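Side-chain contacts in putative D-lactate dehydrogenase (Chlamydomonas reinhardtii, PDB 4ZGS), which serves as a chloroplast pyruvate reductase linked to fermentation, probably converting pyruvate to D-lactate with NADH as other D-isomer-specific 2-hydroxyacid dehydrogenases do: residues A[41-44]-A[45-48]; A[119-123]-A[124-128]; A[239-242]-A[243-247]; A[311-314]-A[315-319]. All coordinates share one frame; numbering follows the deposited sequence.

Contact 1: A[41-44]-A[45-48]; sequences STTQ and YVKD
Thr43 OG1 meets the Tyr45 ring obliquely, 3.2 Å from Tyr45 CD2 and almost as close to Tyr45 CE2. On one face of the same ring Val46 CG2 rests 3.5 Å above the plane, shifted toward the rim. CG of Tyr45 is swung between its own backbone N and carbonyl carbon (chi1 85°), which brings the ring back beside Thr43; Phe85 and Leu339 also touch it. Two more flat groups, the Gln44 amide and the Asp48 carboxylate, are turned 41° apart. Their oxygens, Gln44 OE1 and Asp48 OD1, come within 3.4 Å as two acceptors without a bond.

All this surrounds the start of helix 44-57, entered from the loop after strand 36-39, with Thr43 at the N-cap position although its side chain makes no capping bond. The first turn is held by the backbone: Lys47 N donates to Thr43 O (3.2 Å, 164°), and Asp48 N to Gln44 O (3.0 Å). Thr42 CG2 presses on Lys47 CG at 3.4 Å, the two side chains crossing at about a right angle. From there Lys47 runs on extended to a salt bridge with Glu65. A bend at chi2 of Gln44 folds its amide back beside Lys47 CD, 3.7 Å from Gln44 OE1. Ser169 of the second subunit packs on Thr43 and Gln44.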
loop_
_atom_site.group_PDB
_atom_site.type_symbol
_atom_site.label_atom_id
_atom_site.label_comp_id
_atom_site.label_asym_id
_atom_site.label_seq_id
_atom_site.Cartn_x
_atom_site.Cartn_y
_atom_site.Cartn_z
ATOM N N SER A 41 12.923 25.991 -2.794
ATOM C CA SER A 41 12.342 24.721 -2.328
ATOM C C SER A 41 11.141 24.927 -1.407
ATOM O O SER A 41 11.053 24.283 -0.366
ATOM C CB SER A 41 13.385 23.865 -1.594
ATOM O OG SER A 41 14.480 23.577 -2.441
ATOM N N THR A 42 10.187 25.768 -1.803
ATOM C CA THR A 42 9.051 25.968 -0.925
ATOM C C THR A 42 8.033 24.924 -1.283
ATOM O O THR A 42 7.201 25.122 -2.173
ATOM C CB THR A 42 8.417 27.374 -1.102
ATOM O OG1 THR A 42 9.406 28.393 -0.917
ATOM C CG2 THR A 42 7.288 27.590 -0.121
ATOM N N THR A 43 8.012 23.869 -0.472
ATOM C CA THR A 43 7.079 22.768 -0.658
ATOM C C THR A 43 5.965 23.036 0.328
ATOM O O THR A 43 5.971 24.075 0.986
ATOM C CB THR A 43 7.739 21.382 -0.436
ATOM O OG1 THR A 43 8.512 21.399 0.767
ATOM C CG2 THR A 43 8.683 21.056 -1.566
ATOM N N GLN A 44 5.013 22.128 0.454
ATOM C CA GLN A 44 3.859 22.437 1.280
ATOM C C GLN A 44 4.215 22.737 2.759
ATOM O O GLN A 44 3.561 23.563 3.380
ATOM C CB GLN A 44 2.827 21.329 1.222
ATOM C CG GLN A 44 1.483 21.842 1.687
ATOM C CD GLN A 44 1.082 23.106 0.944
ATOM O OE1 GLN A 44 0.883 24.156 1.552
ATOM N NE2 GLN A 44 0.973 23.012 -0.380
ATOM N N TYR A 45 5.186 22.022 3.324
ATOM C CA TYR A 45 5.466 22.139 4.752
ATOM C C TYR A 45 6.149 23.478 5.075
ATOM O O TYR A 45 5.945 24.045 6.154
ATOM C CB TYR A 45 6.309 20.944 5.246
ATOM C CG TYR A 45 7.824 21.056 5.071
ATOM C CD1 TYR A 45 8.630 21.544 6.106
ATOM C CD2 TYR A 45 8.453 20.667 3.870
ATOM C CE1 TYR A 45 10.019 21.633 5.967
ATOM C CE2 TYR A 45 9.846 20.760 3.712
ATOM C CZ TYR A 45 10.623 21.240 4.773
ATOM O OH TYR A 45 11.996 21.335 4.654
ATOM N N VAL A 46 6.925 23.966 4.110
ATOM C CA VAL A 46 7.601 25.246 4.208
ATOM C C VAL A 46 6.587 26.378 4.127
ATOM O O VAL A 46 6.711 27.375 4.825
ATOM C CB VAL A 46 8.661 25.417 3.097
ATOM C CG1 VAL A 46 9.461 26.714 3.323
ATOM C CG2 VAL A 46 9.574 24.201 3.037
ATOM N N LYS A 47 5.590 26.224 3.264
ATOM C CA LYS A 47 4.506 27.188 3.224
ATOM C C LYS A 47 3.810 27.179 4.570
ATOM O O LYS A 47 3.463 28.214 5.105
ATOM C CB LYS A 47 3.508 26.898 2.104
ATOM C CG LYS A 47 4.032 27.081 0.686
ATOM C CD LYS A 47 3.002 26.581 -0.333
ATOM C CE LYS A 47 3.440 26.805 -1.795
ATOM N NZ LYS A 47 2.290 26.586 -2.761
ATOM N N ASP A 48 3.542 26.003 5.094
ATOM C CA ASP A 48 2.828 25.926 6.353
ATOM C C ASP A 48 3.583 26.598 7.531
ATOM O O ASP A 48 2.998 27.384 8.246
ATOM C CB ASP A 48 2.502 24.469 6.686
ATOM C CG ASP A 48 1.528 23.823 5.673
ATOM O OD1 ASP A 48 0.785 24.541 4.961
ATOM O OD2 ASP A 48 1.489 22.573 5.611
#

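Contact 2: A[119-123]-A[124-128]; sequences HACAE and HGVRV
A Schellman motif ends helix 118-124, where Cys121 O meets the amides of Gly125 and Val126. Both bonds are weak: Gly125 N lies 3.0 Å from Cys121 O, and Val126 N is 3.1 Å from that same oxygen. Gly125 takes a positive phi (83°), turning the chain out of the helix.

One residue earlier, Ala120 O is gripped twice by His124. His124 N donates to Ala120 O from 3.1 Å, and His124 ND1 reaches the same Ala120 O at 3.0 Å in a fairly straight bond (159°). CG of His124 sits beside the backbone N (chi1 -67°), which folds the imidazole back along the helix until Ala120 O lies at its edge, in the ring plane. ND1 is thereby spent on the helix end, while the ring rests against Lys96 and Ala99 of helix 92-101.

The apolar side faces inward. Cys121 CB meets Val126 CB at 4.1 Å, and Cys121 SG reaches Val128 CG2 at 3.6 Å, with Ile95 also against Cys121. Val126 and Val128 go on to touch Ile106 and Leu108 of the neighbouring strand. A tight helix-to-strand turn of this kind closes the beta-alpha-beta unit of strand 105-108, helix 118-124 and strand 127-129.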
loop_
_atom_site.group_PDB
_atom_site.type_symbol
_atom_site.label_atom_id
_atom_site.label_comp_id
_atom_site.label_asym_id
_atom_site.label_seq_id
_atom_site.Cartn_x
_atom_site.Cartn_y
_atom_site.Cartn_z
ATOM N N HIS A 119 33.811 28.828 0.116
ATOM C CA HIS A 119 34.978 29.401 -0.539
ATOM C C HIS A 119 34.485 30.255 -1.694
ATOM O O HIS A 119 35.134 31.225 -2.080
ATOM C CB HIS A 119 35.963 28.322 -1.022
ATOM C CG HIS A 119 36.671 27.592 0.082
ATOM N ND1 HIS A 119 36.706 28.052 1.383
ATOM C CD2 HIS A 119 37.410 26.456 0.070
ATOM C CE1 HIS A 119 37.413 27.221 2.127
ATOM N NE2 HIS A 119 37.855 26.244 1.353
ATOM N N ALA A 120 33.320 29.902 -2.231
ATOM C CA ALA A 120 32.724 30.706 -3.287
ATOM C C ALA A 120 32.029 31.931 -2.694
ATOM O O ALA A 120 32.130 33.037 -3.237
ATOM C CB ALA A 120 31.743 29.872 -4.105
ATOM N N CYS A 121 31.398 31.753 -1.536
ATOM C CA CYS A 121 30.704 32.869 -0.907
ATOM C C CYS A 121 31.690 33.922 -0.445
ATOM O O CYS A 121 31.418 35.113 -0.551
ATOM C CB CYS A 121 29.865 32.409 0.286
ATOM S SG CYS A 121 28.499 31.284 -0.081
ATOM N N ALA A 122 32.857 33.486 0.016
ATOM C CA ALA A 122 33.865 34.425 0.462
ATOM C C ALA A 122 34.292 35.325 -0.687
ATOM O O ALA A 122 34.461 36.524 -0.510
ATOM C CB ALA A 122 35.060 33.688 1.037
ATOM N N GLU A 123 34.395 34.748 -1.880
ATOM C CA GLU A 123 34.902 35.477 -3.038
ATOM C C GLU A 123 33.869 36.459 -3.590
ATOM O O GLU A 123 34.222 37.516 -4.109
ATOM C CB GLU A 123 35.328 34.486 -4.135
ATOM C CG GLU A 123 36.586 33.671 -3.801
ATOM C CD GLU A 123 36.902 32.585 -4.828
ATOM O OE1 GLU A 123 36.196 32.506 -5.856
ATOM O OE2 GLU A 123 37.860 31.808 -4.605
ATOM N N HIS A 124 32.592 36.103 -3.473
ATOM C CA HIS A 124 31.506 36.902 -4.039
ATOM C C HIS A 124 30.752 37.805 -3.055
ATOM O O HIS A 124 29.751 38.423 -3.426
ATOM C CB HIS A 124 30.540 35.981 -4.781
ATOM C CG HIS A 124 31.151 35.353 -5.993
ATOM N ND1 HIS A 124 32.009 34.276 -5.919
ATOM C CD2 HIS A 124 31.074 35.682 -7.303
ATOM C CE1 HIS A 124 32.411 33.952 -7.135
ATOM N NE2 HIS A 124 31.857 34.789 -7.993
ATOM N N GLY A 125 31.198 37.856 -1.803
ATOM C CA GLY A 125 30.629 38.801 -0.856
ATOM C C GLY A 125 29.346 38.322 -0.204
ATOM O O GLY A 125 28.626 39.087 0.441
ATOM N N VAL A 126 29.035 37.051 -0.409
ATOM C CA VAL A 126 27.848 36.446 0.181
ATOM C C VAL A 126 28.144 35.846 1.572
ATOM O O VAL A 126 29.122 35.111 1.740
ATOM C CB VAL A 126 27.280 35.349 -0.766
ATOM C CG1 VAL A 126 25.990 34.705 -0.190
ATOM C CG2 VAL A 126 27.049 35.928 -2.160
ATOM N N ARG A 127 27.306 36.157 2.563
ATOM C CA ARG A 127 27.484 35.614 3.911
ATOM C C ARG A 127 26.429 34.548 4.165
ATOM O O ARG A 127 25.272 34.699 3.759
ATOM C CB ARG A 127 27.388 36.706 4.971
ATOM C CG ARG A 127 28.360 37.822 4.747
ATOM C CD ARG A 127 28.213 38.903 5.773
ATOM N NE ARG A 127 28.530 38.459 7.119
ATOM C CZ ARG A 127 28.471 39.259 8.179
ATOM N NH1 ARG A 127 28.118 40.531 8.026
ATOM N NH2 ARG A 127 28.783 38.802 9.383
ATOM N N VAL A 128 26.837 33.480 4.841
ATOM C CA VAL A 128 25.964 32.358 5.093
ATOM C C VAL A 128 25.615 32.231 6.579
ATOM O O VAL A 128 26.495 32.175 7.443
ATOM C CB VAL A 128 26.589 31.042 4.594
ATOM C CG1 VAL A 128 25.646 29.890 4.858
ATOM C CG2 VAL A 128 26.910 31.124 3.098
#

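Contact 3: A[239-242]-A[243-247]; sequences CPLL and PSTRQ. With NAD (nicotinamide-adenine-dinucleotide), chain I.
The loop 239-247 forms part of the pocket for the adenine end of NAD, and Thr245 ties its two halves together. Thr245 OG1 is 2.9 Å from Pro240 O, a hydrogen bond whose proton is not settled. The same hydroxyl stands so near Leu242 N that the modelled distance is doubtful. With Thr245 OG1 set between its own backbone N and carbonyl carbon (chi1 57°), the hydroxyl turns to the backbone and the methyl to the cofactor. Thr245 CG2 lies 3.4 Å from C6A of NAD. Cys239 CB comes to the same side of the purine plane, 3.6 Å from N3A of NAD, and its SG touches Thr245 CG2 at 3.9 Å.

This is a Rossmann arrangement: the loop follows strand 234-237 of the parallel sheet, and NAD is also hydrogen-bonded by the amides of Ala188 and Ile189. Within the loop a beta turn runs from Leu242 to Thr245, with Pro243 and Ser244 at its centre and a weak bond from Thr245 N to Leu242 O (2.8 Å). The turn presents Ser244 OG to the adenine amino group, and this oxygen accepts a weak, strongly bent bond from N6A of NAD (2.7 Å, 118°). Leu242 CD1 crowds N7A of NAD at 3.0 Å, while Leu241 turns the other way, its CD1 4.2 Å from Arg246 CA, against Arg268 and Leu271.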
loop_
_atom_site.group_PDB
_atom_site.type_symbol
_atom_site.label_atom_id
_atom_site.label_comp_id
_atom_site.label_asym_id
_atom_site.label_seq_id
_atom_site.Cartn_x
_atom_site.Cartn_y
_atom_site.Cartn_z
ATOM N N CYS A 239 25.514 9.457 17.917
ATOM C CA CYS A 239 26.773 10.182 17.764
ATOM C C CYS A 239 26.850 10.892 16.408
ATOM O O CYS A 239 26.189 10.495 15.436
ATOM C CB CYS A 239 27.974 9.236 17.922
ATOM S SG CYS A 239 27.904 7.694 16.931
ATOM N N PRO A 240 27.670 11.949 16.337
ATOM C CA PRO A 240 27.939 12.650 15.074
ATOM C C PRO A 240 28.782 11.763 14.179
ATOM O O PRO A 240 29.345 10.778 14.661
ATOM C CB PRO A 240 28.715 13.893 15.513
ATOM C CG PRO A 240 29.404 13.458 16.770
ATOM C CD PRO A 240 28.427 12.525 17.459
ATOM N N LEU A 241 28.890 12.102 12.903
ATOM C CA LEU A 241 29.706 11.292 12.025
ATOM C C LEU A 241 31.157 11.772 12.043
ATOM O O LEU A 241 31.470 12.865 11.568
ATOM C CB LEU A 241 29.145 11.336 10.610
ATOM C CG LEU A 241 29.834 10.429 9.605
ATOM C CD1 LEU A 241 29.771 8.998 10.133
ATOM C CD2 LEU A 241 29.117 10.549 8.271
ATOM N N LEU A 242 32.039 10.935 12.583
ATOM C CA LEU A 242 33.464 11.247 12.687
ATOM C C LEU A 242 34.297 10.147 12.088
ATOM O O LEU A 242 33.796 9.049 11.874
ATOM C CB LEU A 242 33.880 11.441 14.148
ATOM C CG LEU A 242 33.317 12.659 14.877
ATOM C CD1 LEU A 242 33.663 12.630 16.358
ATOM C CD2 LEU A 242 33.887 13.916 14.237
ATOM N N PRO A 243 35.573 10.440 11.799
ATOM C CA PRO A 243 36.451 9.370 11.329
ATOM C C PRO A 243 36.420 8.185 12.299
ATOM O O PRO A 243 36.489 7.047 11.820
ATOM C CB PRO A 243 37.823 10.036 11.293
ATOM C CG PRO A 243 37.515 11.473 11.046
ATOM C CD PRO A 243 36.256 11.744 11.821
ATOM N N SER A 244 36.284 8.438 13.611
ATOM C CA SER A 244 36.186 7.348 14.598
ATOM C C SER A 244 34.848 6.617 14.512
ATOM O O SER A 244 34.779 5.416 14.762
ATOM C CB SER A 244 36.381 7.849 16.043
ATOM O OG SER A 244 35.459 8.862 16.405
ATOM N N THR A 245 33.797 7.330 14.120
ATOM C CA THR A 245 32.459 6.750 14.075
ATOM C C THR A 245 32.089 6.255 12.682
ATOM O O THR A 245 30.953 5.831 12.438
ATOM C CB THR A 245 31.392 7.750 14.562
ATOM O OG1 THR A 245 31.455 8.948 13.772
ATOM C CG2 THR A 245 31.635 8.099 16.020
ATOM N N ARG A 246 33.018 6.369 11.744
ATOM C CA ARG A 246 32.671 6.012 10.390
ATOM C C ARG A 246 32.458 4.514 10.302
ATOM O O ARG A 246 33.371 3.731 10.532
ATOM C CB ARG A 246 33.759 6.446 9.431
ATOM C CG ARG A 246 33.420 6.191 7.998
ATOM C CD ARG A 246 34.466 6.847 7.128
ATOM N NE ARG A 246 34.427 6.309 5.781
ATOM C CZ ARG A 246 35.132 5.259 5.382
ATOM N NH1 ARG A 246 35.947 4.651 6.231
ATOM N NH2 ARG A 246 35.050 4.826 4.127
ATOM N N GLN A 247 31.261 4.127 9.882
ATOM C CA GLN A 247 30.890 2.723 9.771
ATOM C C GLN A 247 31.138 1.980 11.082
ATOM O O GLN A 247 31.602 0.832 11.131
ATOM C CB GLN A 247 31.598 2.103 8.574
ATOM C CG GLN A 247 30.910 2.585 7.312
ATOM C CD GLN A 247 31.545 2.127 6.048
ATOM O OE1 GLN A 247 32.614 1.524 6.053
ATOM N NE2 GLN A 247 30.866 2.383 4.936
HETATM P PA NAD I . 25.673 16.747 20.214
HETATM O O1A NAD I . 26.987 17.416 20.079
HETATM O O2A NAD I . 25.225 17.327 21.505
HETATM O O5B NAD I . 25.812 15.151 20.284
HETATM C C5B NAD I . 26.960 14.468 19.782
HETATM C C4B NAD I . 27.669 13.734 20.876
HETATM O O4B NAD I . 28.419 12.556 20.327
HETATM C C3B NAD I . 28.661 14.595 21.569
HETATM O O3B NAD I . 28.464 14.580 23.011
HETATM C C2B NAD I . 29.977 14.042 21.270
HETATM O O2B NAD I . 30.866 14.233 22.403
HETATM C C1B NAD I . 29.746 12.602 21.023
HETATM N N9A NAD I . 30.779 11.968 20.308
HETATM C C8A NAD I . 31.852 12.592 19.607
HETATM N N7A NAD I . 32.685 11.613 19.038
HETATM C C5A NAD I . 32.148 10.392 19.386
HETATM C C6A NAD I . 32.474 9.020 19.153
HETATM N N6A NAD I . 33.610 8.658 18.388
HETATM N N1A NAD I . 31.730 8.134 19.641
HETATM C C2A NAD I . 30.725 8.291 20.317
HETATM N N3A NAD I . 30.278 9.458 20.630
HETATM C C4A NAD I . 30.939 10.619 20.199
HETATM O O3 NAD I . 24.668 17.174 19.039
HETATM P PN NAD I . 23.154 16.670 18.912
HETATM O O1N NAD I . 22.178 17.780 19.035
HETATM O O2N NAD I . 22.781 15.794 20.049
HETATM O O5D NAD I . 22.969 15.885 17.533
HETATM C C5D NAD I . 23.370 16.440 16.276
HETATM C C4D NAD I . 23.152 15.362 15.281
HETATM O O4D NAD I . 21.709 15.213 14.989
HETATM C C3D NAD I . 23.766 15.644 13.977
HETATM O O3D NAD I . 25.191 15.369 13.994
HETATM C C2D NAD I . 23.054 14.717 13.101
HETATM O O2D NAD I . 23.722 13.432 13.141
HETATM C C1D NAD I . 21.680 14.585 13.651
HETATM N N1N NAD I . 20.738 15.208 12.807
HETATM C C2N NAD I . 19.551 14.527 12.447
HETATM C C3N NAD I . 18.623 15.131 11.600
HETATM C C7N NAD I . 17.346 14.392 11.211
HETATM O O7N NAD I . 17.356 13.182 11.067
HETATM N N7N NAD I . 16.138 15.104 10.992
HETATM C C4N NAD I . 18.871 16.423 11.101
HETATM C C5N NAD I . 20.054 17.104 11.453
HETATM C C6N NAD I . 20.980 16.504 12.299
#

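Contact 4: A[311-314]-A[315-319]; sequences SVRM and QKWDR
Met314 and Trp317 make the aromatic contact, lying side by side and pointing the same way. Bends at chi2 (-50°) and chi3 of Met314 carry its methyl over one face of the indole. There Met314 CE makes a CH-pi contact, 3.6 Å from Trp317 CE3 and displaced toward the rim. The sulfur adds a looser Met-aromatic contact: Met314 SD lies 4.7 Å from the centre of the Trp317 five-membered ring, above its face. Arg313 approaches obliquely, NH2 4.1 Å from Trp317 CZ3 with the guanidinium and ring planes 50° apart, while the carbonyl oxygen of Arg313 stands at the indole edge.

Between the two segments the hydrogen bond is a backbone one: Gln315 N donates to Val312 O (3.1 Å, 161°). By van der Waals contact the extended Gln315 side chain lies beside that of Val312, with Gln315 CG 3.5 Å from Val312 O.

The polar end of Arg313 bonds to Met163 O of the second subunit, and Trp317 stacks with Tyr327 of the fourth. The contact thus sits at the surface between helix 310-313 and helix 319-324, the latter begun by Asp318, whose OD1 caps Phe321 N.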
loop_
_atom_site.group_PDB
_atom_site.type_symbol
_atom_site.label_atom_id
_atom_site.label_comp_id
_atom_site.label_asym_id
_atom_site.label_seq_id
_atom_site.Cartn_x
_atom_site.Cartn_y
_atom_site.Cartn_z
ATOM N N SER A 311 11.461 5.065 -16.312
ATOM C CA SER A 311 12.696 5.099 -17.078
ATOM C C SER A 311 13.633 6.210 -16.608
ATOM O O SER A 311 14.853 6.076 -16.709
ATOM C CB SER A 311 12.396 5.271 -18.574
ATOM O OG SER A 311 11.794 6.531 -18.823
ATOM N N VAL A 312 13.076 7.325 -16.142
ATOM C CA VAL A 312 13.924 8.387 -15.593
ATOM C C VAL A 312 14.368 7.959 -14.190
ATOM O O VAL A 312 15.513 8.164 -13.799
ATOM C CB VAL A 312 13.220 9.791 -15.617
ATOM C CG1 VAL A 312 14.074 10.881 -14.929
ATOM C CG2 VAL A 312 12.888 10.209 -17.077
ATOM N N ARG A 313 13.477 7.303 -13.464
ATOM C CA ARG A 313 13.826 6.788 -12.149
ATOM C C ARG A 313 14.976 5.775 -12.235
ATOM O O ARG A 313 15.782 5.695 -11.305
ATOM C CB ARG A 313 12.603 6.155 -11.471
ATOM C CG ARG A 313 11.445 7.120 -11.169
ATOM C CD ARG A 313 10.235 6.354 -10.579
ATOM N NE ARG A 313 10.530 5.771 -9.269
ATOM C CZ ARG A 313 9.629 5.182 -8.481
ATOM N NH1 ARG A 313 8.352 5.108 -8.852
ATOM N NH2 ARG A 313 10.006 4.693 -7.295
ATOM N N MET A 314 15.084 5.029 -13.341
ATOM C CA MET A 314 16.154 4.037 -13.452
ATOM C C MET A 314 17.544 4.652 -13.476
ATOM O O MET A 314 18.524 3.946 -13.255
ATOM C CB MET A 314 16.007 3.172 -14.704
ATOM C CG MET A 314 14.923 2.113 -14.646
ATOM S SD MET A 314 15.023 1.123 -13.152
ATOM C CE MET A 314 13.667 1.844 -12.225
ATOM N N GLN A 315 17.644 5.958 -13.725
ATOM C CA GLN A 315 18.958 6.598 -13.878
ATOM C C GLN A 315 19.713 6.683 -12.549
ATOM O O GLN A 315 20.904 6.371 -12.484
ATOM C CB GLN A 315 18.814 8.005 -14.468
ATOM C CG GLN A 315 18.315 8.060 -15.890
ATOM C CD GLN A 315 17.952 9.476 -16.313
ATOM O OE1 GLN A 315 18.124 10.434 -15.552
ATOM N NE2 GLN A 315 17.439 9.612 -17.523
ATOM N N LYS A 316 19.022 7.134 -11.506
ATOM C CA LYS A 316 19.593 7.190 -10.157
ATOM C C LYS A 316 19.213 6.011 -9.263
ATOM O O LYS A 316 19.351 6.112 -8.046
ATOM C CB LYS A 316 19.249 8.502 -9.437
ATOM C CG LYS A 316 20.059 9.712 -9.941
ATOM C CD LYS A 316 19.800 10.977 -9.102
ATOM C CE LYS A 316 18.353 11.461 -9.110
ATOM N NZ LYS A 316 18.205 12.721 -8.307
ATOM N N TRP A 317 18.640 4.951 -9.830
ATOM C CA TRP A 317 18.116 3.858 -9.004
ATOM C C TRP A 317 19.147 3.282 -8.028
ATOM O O TRP A 317 20.253 2.907 -8.418
ATOM C CB TRP A 317 17.599 2.748 -9.900
ATOM C CG TRP A 317 16.859 1.704 -9.197
ATOM C CD1 TRP A 317 17.307 0.465 -8.863
ATOM C CD2 TRP A 317 15.503 1.786 -8.754
ATOM N NE1 TRP A 317 16.311 -0.229 -8.212
ATOM C CE2 TRP A 317 15.197 0.560 -8.134
ATOM C CE3 TRP A 317 14.528 2.783 -8.814
ATOM C CZ2 TRP A 317 13.947 0.296 -7.583
ATOM C CZ3 TRP A 317 13.298 2.529 -8.253
ATOM C CH2 TRP A 317 13.012 1.285 -7.649
ATOM N N ASP A 318 18.788 3.221 -6.751
ATOM C CA ASP A 318 19.685 2.671 -5.730
ATOM C C ASP A 318 19.198 1.262 -5.446
ATOM O O ASP A 318 18.172 1.065 -4.825
ATOM C CB ASP A 318 19.663 3.537 -4.472
ATOM C CG ASP A 318 20.726 3.142 -3.452
ATOM O OD1 ASP A 318 21.041 1.942 -3.303
ATOM O OD2 ASP A 318 21.242 4.052 -2.775
ATOM N N ARG A 319 19.908 0.274 -5.947
ATOM C CA ARG A 319 19.363 -1.067 -5.890
ATOM C C ARG A 319 19.419 -1.563 -4.457
ATOM O O ARG A 319 18.492 -2.215 -3.981
ATOM C CB ARG A 319 20.085 -2.032 -6.833
ATOM C CG ARG A 319 19.424 -3.409 -6.826
ATOM C CD ARG A 319 20.297 -4.433 -7.542
ATOM N NE ARG A 319 20.558 -4.028 -8.917
ATOM C CZ ARG A 319 21.401 -4.656 -9.717
ATOM N NH1 ARG A 319 22.049 -5.727 -9.274
ATOM N NH2 ARG A 319 21.601 -4.209 -10.944
#

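How the contacts relate
Contacts 1, 2 and 3 are partly buried and contact 4 is a surface contact of the chain; other subunits meet both it and contact 1, but not contacts 2 and 3. Contacts 1 and 2 flank the same five-stranded parallel sheet, the first at a helix start and the second at a helix end. Contact 3 is a loop of the NAD-binding domain, after a strand of its six-stranded sheet, on the opposite side of the chain's centre from contact 1. Backbone bonds with apolar packing hold contacts 1 and 2, a histidine ring adding a side-chain bond in the latter; a threonine hydroxyl and a cofactor hold contact 3, and sulfur and methyl over indole contact 4.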